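Local coordinates for glycerol trinitrate reductase (Agrobacterium tumefaciens, PDB 5EPD), which probably reduces glycerol trinitrate and related substrates as an FMN-dependent Old Yellow Enzyme, captured in this crystal without its flavin, at residues L119-V124 with D176-A181; A144-V149 with V160-A165. One frame throughout, in Å; residues are numbered along the deposited sequence.

Contact 1. Residues L119-V124 with D176-A181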
loop_
_atom_site.group_PDB
_atom_site.type_symbol
_atom_site.label_atom_id
_atom_site.label_comp_id
_atom_site.label_asym_id
_atom_site.label_seq_id
_atom_site.Cartn_x
_atom_site.Cartn_y
_atom_site.Cartn_z
ATOM N N LEU A 119 -5.030 2.022 6.577
ATOM C CA LEU A 119 -4.379 3.049 5.735
ATOM C C LEU A 119 -2.933 2.661 5.345
ATOM O O LEU A 119 -2.091 2.338 6.194
ATOM C CB LEU A 119 -4.433 4.420 6.428
ATOM C CG LEU A 119 -3.836 5.634 5.708
ATOM C CD1 LEU A 119 -4.471 6.948 6.133
ATOM C CD2 LEU A 119 -2.349 5.735 5.973
ATOM N N GLN A 120 -2.639 2.706 4.049
ATOM C CA GLN A 120 -1.268 2.438 3.588
ATOM C C GLN A 120 -0.417 3.704 3.569
ATOM O O GLN A 120 -0.618 4.588 2.737
ATOM C CB GLN A 120 -1.227 1.768 2.202
ATOM C CG GLN A 120 0.160 1.245 1.833
ATOM C CD GLN A 120 0.284 0.787 0.399
ATOM O OE1 GLN A 120 -0.061 1.518 -0.511
ATOM N NE2 GLN A 120 0.812 -0.387 0.191
ATOM N N LEU A 121 0.539 3.753 4.491
ATOM C CA LEU A 121 1.473 4.873 4.641
ATOM C C LEU A 121 2.586 4.932 3.587
ATOM O O LEU A 121 3.382 3.977 3.434
ATOM C CB LEU A 121 2.162 4.797 6.000
ATOM C CG LEU A 121 1.220 4.832 7.191
ATOM C CD1 LEU A 121 2.005 4.426 8.432
ATOM C CD2 LEU A 121 0.581 6.207 7.334
ATOM N N TRP A 122 2.694 6.097 2.947
ATOM C CA TRP A 122 3.515 6.272 1.772
ATOM C C TRP A 122 4.621 7.319 1.923
ATOM O O TRP A 122 4.403 8.404 2.478
ATOM C CB TRP A 122 2.583 6.753 0.673
ATOM C CG TRP A 122 2.894 6.338 -0.704
ATOM C CD1 TRP A 122 3.851 5.431 -1.137
ATOM C CD2 TRP A 122 2.191 6.771 -1.868
ATOM N NE1 TRP A 122 3.766 5.286 -2.511
ATOM C CE2 TRP A 122 2.749 6.089 -2.977
ATOM C CE3 TRP A 122 1.110 7.631 -2.071
ATOM C CZ2 TRP A 122 2.272 6.273 -4.276
ATOM C CZ3 TRP A 122 0.639 7.815 -3.352
ATOM C CH2 TRP A 122 1.215 7.140 -4.442
ATOM N N HIS A 123 5.797 6.991 1.395
ATOM C CA HIS A 123 6.807 7.979 0.995
ATOM C C HIS A 123 7.392 7.483 -0.330
ATOM O O HIS A 123 8.124 6.470 -0.369
ATOM C CB HIS A 123 7.922 8.118 2.048
ATOM C CG HIS A 123 8.702 9.390 1.948
ATOM N ND1 HIS A 123 9.150 9.906 0.749
ATOM C CD2 HIS A 123 9.131 10.250 2.904
ATOM C CE1 HIS A 123 9.809 11.030 0.964
ATOM N NE2 HIS A 123 9.823 11.255 2.266
ATOM N N VAL A 124 7.099 8.205 -1.408
ATOM C CA VAL A 124 7.558 7.795 -2.749
ATOM C C VAL A 124 9.064 7.858 -3.036
ATOM O O VAL A 124 9.548 7.298 -4.031
ATOM C CB VAL A 124 6.842 8.590 -3.866
ATOM C CG1 VAL A 124 5.331 8.372 -3.757
ATOM C CG2 VAL A 124 7.244 10.066 -3.857
ATOM N N ASP A 176 10.097 9.681 11.882
ATOM C CA ASP A 176 9.110 10.352 12.708
ATOM C C ASP A 176 7.861 10.775 11.944
ATOM O O ASP A 176 6.772 10.822 12.526
ATOM C CB ASP A 176 9.683 11.564 13.431
ATOM C CG ASP A 176 8.848 11.929 14.642
ATOM O OD1 ASP A 176 8.695 11.042 15.510
ATOM O OD2 ASP A 176 8.316 13.060 14.721
ATOM N N ASP A 177 8.011 11.103 10.663
ATOM C CA ASP A 177 6.845 11.401 9.816
ATOM C C ASP A 177 5.959 10.185 9.645
ATOM O O ASP A 177 4.744 10.333 9.631
ATOM C CB ASP A 177 7.271 11.890 8.445
ATOM C CG ASP A 177 7.973 13.225 8.496
ATOM O OD1 ASP A 177 7.817 13.923 9.517
ATOM O OD2 ASP A 177 8.689 13.562 7.524
ATOM N N PHE A 178 6.555 8.993 9.513
ATOM C CA PHE A 178 5.785 7.742 9.533
ATOM C C PHE A 178 5.141 7.509 10.903
ATOM O O PHE A 178 3.961 7.120 10.988
ATOM C CB PHE A 178 6.645 6.525 9.204
ATOM C CG PHE A 178 6.858 6.296 7.734
ATOM C CD1 PHE A 178 5.879 5.682 6.961
ATOM C CD2 PHE A 178 8.053 6.657 7.123
ATOM C CE1 PHE A 178 6.084 5.445 5.600
ATOM C CE2 PHE A 178 8.270 6.432 5.762
ATOM C CZ PHE A 178 7.287 5.818 4.996
ATOM N N ARG A 179 5.919 7.715 11.968
ATOM C CA ARG A 179 5.421 7.514 13.329
ATOM C C ARG A 179 4.172 8.359 13.541
ATOM O O ARG A 179 3.145 7.874 13.995
ATOM C CB ARG A 179 6.478 7.888 14.378
ATOM C CG ARG A 179 6.151 7.353 15.773
ATOM C CD ARG A 179 6.877 8.087 16.902
ATOM N NE ARG A 179 6.877 9.542 16.704
ATOM C CZ ARG A 179 5.903 10.387 17.071
ATOM N NH1 ARG A 179 4.800 9.967 17.694
ATOM N NH2 ARG A 179 6.040 11.684 16.817
ATOM N N LYS A 180 4.279 9.633 13.207
ATOM C CA LYS A 180 3.202 10.580 13.392
ATOM C C LYS A 180 2.054 10.214 12.436
ATOM O O LYS A 180 0.874 10.254 12.822
ATOM C CB LYS A 180 3.753 11.990 13.139
ATOM C CG LYS A 180 2.873 13.158 13.523
ATOM C CD LYS A 180 3.304 14.391 12.717
ATOM C CE LYS A 180 2.705 14.412 11.297
ATOM N NZ LYS A 180 3.636 14.916 10.242
ATOM N N ALA A 181 2.384 9.816 11.207
ATOM C CA ALA A 181 1.331 9.456 10.247
ATOM C C ALA A 181 0.506 8.244 10.712
ATOM O O ALA A 181 -0.690 8.185 10.464
ATOM C CB ALA A 181 1.889 9.243 8.839
#
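In the TIM barrel of the Old Yellow Enzyme family, the third barrel strand is covered from outside by helix 171-187, and L121, H123, F178 and A181 make this strand-to-helix interface. Strand 119-122 and helix 176-181 run nearly antiparallel, 162° apart, their axes 9.4 Å from each other. The junction is apolar. CB of L121 lies beside the CD1-CE1 rim of F178, 3.9 Å from CD1; with CG anti to the carbonyl carbon (chi1 -59°) the isobutyl end is carried on toward A181, and the CD2 branch reaches across to the A181 methyl, CD2 to CB 3.6 Å. The F178 ring also meets backbone: the carbonyl oxygen of L121 lies in the ring plane at its edge, 3.8 Å from CE1 of F178. H123 adds its CB, 3.8 Å from CZ of F178, approaching the ring obliquely, and its imidazole NE2 is hydrogen-bonded to Q84. On the helix, R179 turns from the strand and pairs through NE with D176 OD1 at 2.6 Å, with E239 as a second carboxylate partner for NH1. L121 also packs on V193 of the next barrel strand, 193-196, whereas F178 and A181 touch I81 just beyond strand 73-80.

Contact 2. Residues A144-V149 with V160-A165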
loop_
_atom_site.group_PDB
_atom_site.type_symbol
_atom_site.label_atom_id
_atom_site.label_comp_id
_atom_site.label_asym_id
_atom_site.label_seq_id
_atom_site.Cartn_x
_atom_site.Cartn_y
_atom_site.Cartn_z
ATOM N N ALA A 144 21.598 9.589 -5.213
ATOM C CA ALA A 144 21.163 10.449 -6.327
ATOM C C ALA A 144 21.212 9.678 -7.659
ATOM O O ALA A 144 22.120 9.859 -8.463
ATOM C CB ALA A 144 22.032 11.709 -6.387
ATOM N N ILE A 145 20.252 8.771 -7.851
ATOM C CA ILE A 145 20.117 8.003 -9.091
ATOM C C ILE A 145 18.642 8.118 -9.463
ATOM O O ILE A 145 17.775 7.679 -8.707
ATOM C CB ILE A 145 20.457 6.504 -8.917
ATOM C CG1 ILE A 145 21.795 6.301 -8.194
ATOM C CG2 ILE A 145 20.465 5.803 -10.272
ATOM C CD1 ILE A 145 21.953 4.940 -7.531
ATOM N N ARG A 146 18.363 8.734 -10.609
ATOM C CA ARG A 146 17.004 8.876 -11.112
ATOM C C ARG A 146 16.408 7.503 -11.396
ATOM O O ARG A 146 17.114 6.578 -11.813
ATOM C CB ARG A 146 17.009 9.673 -12.411
ATOM C CG ARG A 146 15.694 10.373 -12.685
ATOM C CD ARG A 146 15.768 11.225 -13.940
ATOM N NE ARG A 146 15.216 10.539 -15.107
ATOM C CZ ARG A 146 15.912 9.922 -16.059
ATOM N NH1 ARG A 146 17.239 9.867 -16.023
ATOM N NH2 ARG A 146 15.252 9.341 -17.063
ATOM N N ALA A 147 15.107 7.368 -11.164
ATOM C CA ALA A 147 14.384 6.205 -11.635
ATOM C C ALA A 147 14.008 6.419 -13.116
ATOM O O ALA A 147 13.758 7.543 -13.546
ATOM C CB ALA A 147 13.149 5.972 -10.791
ATOM N N GLU A 148 14.010 5.324 -13.876
ATOM C CA GLU A 148 13.564 5.278 -15.271
ATOM C C GLU A 148 12.036 5.004 -15.379
ATOM O O GLU A 148 11.618 4.040 -16.038
ATOM C CB GLU A 148 14.335 4.158 -16.001
ATOM C CG GLU A 148 15.829 4.348 -16.015
ATOM C CD GLU A 148 16.184 5.667 -16.647
ATOM O OE1 GLU A 148 15.995 5.795 -17.879
ATOM O OE2 GLU A 148 16.606 6.585 -15.910
ATOM N N VAL A 149 11.219 5.823 -14.710
ATOM C CA VAL A 149 9.765 5.714 -14.797
ATOM C C VAL A 149 9.113 7.088 -14.891
ATOM O O VAL A 149 9.730 8.113 -14.588
ATOM C CB VAL A 149 9.146 4.912 -13.620
ATOM C CG1 VAL A 149 9.874 3.574 -13.435
ATOM C CG2 VAL A 149 9.106 5.723 -12.320
ATOM N N VAL A 160 10.026 11.131 -13.937
ATOM C CA VAL A 160 10.323 11.601 -12.596
ATOM C C VAL A 160 11.629 12.397 -12.603
ATOM O O VAL A 160 12.467 12.235 -13.489
ATOM C CB VAL A 160 10.379 10.444 -11.566
ATOM C CG1 VAL A 160 8.980 9.835 -11.398
ATOM C CG2 VAL A 160 11.408 9.363 -11.951
ATOM N N SER A 161 11.779 13.274 -11.618
ATOM C CA SER A 161 12.909 14.165 -11.543
ATOM C C SER A 161 14.110 13.468 -10.932
ATOM O O SER A 161 13.973 12.443 -10.241
ATOM C CB SER A 161 12.546 15.357 -10.675
ATOM O OG SER A 161 11.383 16.010 -11.164
ATOM N N GLU A 162 15.284 14.060 -11.181
ATOM C CA GLU A 162 16.536 13.716 -10.499
ATOM C C GLU A 162 16.369 13.926 -8.987
ATOM O O GLU A 162 15.941 14.991 -8.558
ATOM C CB GLU A 162 17.663 14.631 -10.996
ATOM C CG GLU A 162 17.985 14.490 -12.484
ATOM C CD GLU A 162 18.769 13.229 -12.807
ATOM O OE1 GLU A 162 19.297 12.605 -11.849
ATOM O OE2 GLU A 162 18.849 12.877 -14.021
ATOM N N PRO A 163 16.678 12.904 -8.176
ATOM C CA PRO A 163 16.528 13.088 -6.745
ATOM C C PRO A 163 17.820 13.524 -6.060
ATOM O O PRO A 163 18.892 13.345 -6.613
ATOM C CB PRO A 163 16.171 11.681 -6.272
ATOM C CG PRO A 163 16.920 10.773 -7.207
ATOM C CD PRO A 163 16.917 11.485 -8.533
ATOM N N ARG A 164 17.686 14.016 -4.838
ATOM C CA ARG A 164 18.789 14.372 -3.941
ATOM C C ARG A 164 18.997 13.253 -2.913
ATOM O O ARG A 164 18.024 12.775 -2.297
ATOM C CB ARG A 164 18.405 15.693 -3.246
ATOM C CG ARG A 164 19.223 16.154 -2.041
ATOM C CD ARG A 164 18.673 17.475 -1.473
ATOM N NE ARG A 164 17.553 17.274 -0.550
ATOM C CZ ARG A 164 17.659 16.763 0.688
ATOM N NH1 ARG A 164 18.832 16.371 1.200
ATOM N NH2 ARG A 164 16.583 16.616 1.424
ATOM N N ALA A 165 20.241 12.817 -2.723
ATOM C CA ALA A 165 20.532 11.770 -1.735
ATOM C C ALA A 165 20.371 12.324 -0.317
ATOM O O ALA A 165 20.926 13.374 -0.004
ATOM C CB ALA A 165 21.934 11.224 -1.941
HETATM O O HOH W 1 13.758 9.536 -9.821
#
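A144-V149 and V160-A165 are the flanking arms of a β-hairpin, strands 150-153 and 156-159, carried by an excursion that leaves the TIM barrel after its third strand. They run roughly antiparallel, 160° apart. Beside the hairpin the pairing is direct: V160 N donates to V149 O at 3.1 Å, nearly straight at 171° and in the carbonyl plane. One step further a water takes over, accepting from A147 N and donating to S161 O, both at 2.9 Å, so that it bridges the two backbones. V160 lays CG2 against A147 O and the A147 methyl. Charge gathers around R146, whose bend at chi3 turns the guanidinium so that V160 O lies at its edge, near its plane. Its NH2 lies 3.3 Å from E148 OE2 in a salt bridge of charges alone, the oxygen standing well out of the guanidinium plane; the bridge from NH1 to E162 OE2 is long, 4.0 Å, the two groups' planes 56° apart. The three form a salt-bridge network at the surface. I145 O accepts from R126 NH1, and the hydroxyl of S161 is hydrogen-bonded to V130 N. P163 is buried, its ring directed at the opposite arm: CG sits 3.5 Å from I145 O, and CD rests beside CA of R146.

Contact 2 lies in the excursion between the strand and the helix that contact 1 joins, and strand 164-165 leads on to helix 171-187. Their centres are 21 Å apart and they do not touch, the nearest atoms being about 8 Å from each other. Contact 1 is wholly buried and joins barrel strand to covering helix mainly through apolar side-chain atoms, with no polar bond between the segments; the D176-R179 ion pair belongs to the helix alone. Contact 2 lies nearer the surface, 21 Å from the chain's centre against 11 Å, and joins two largely irregular arms by a backbone bond, a water and loose charge pairing, with V160 against A147 and V149 supplying the apolar part.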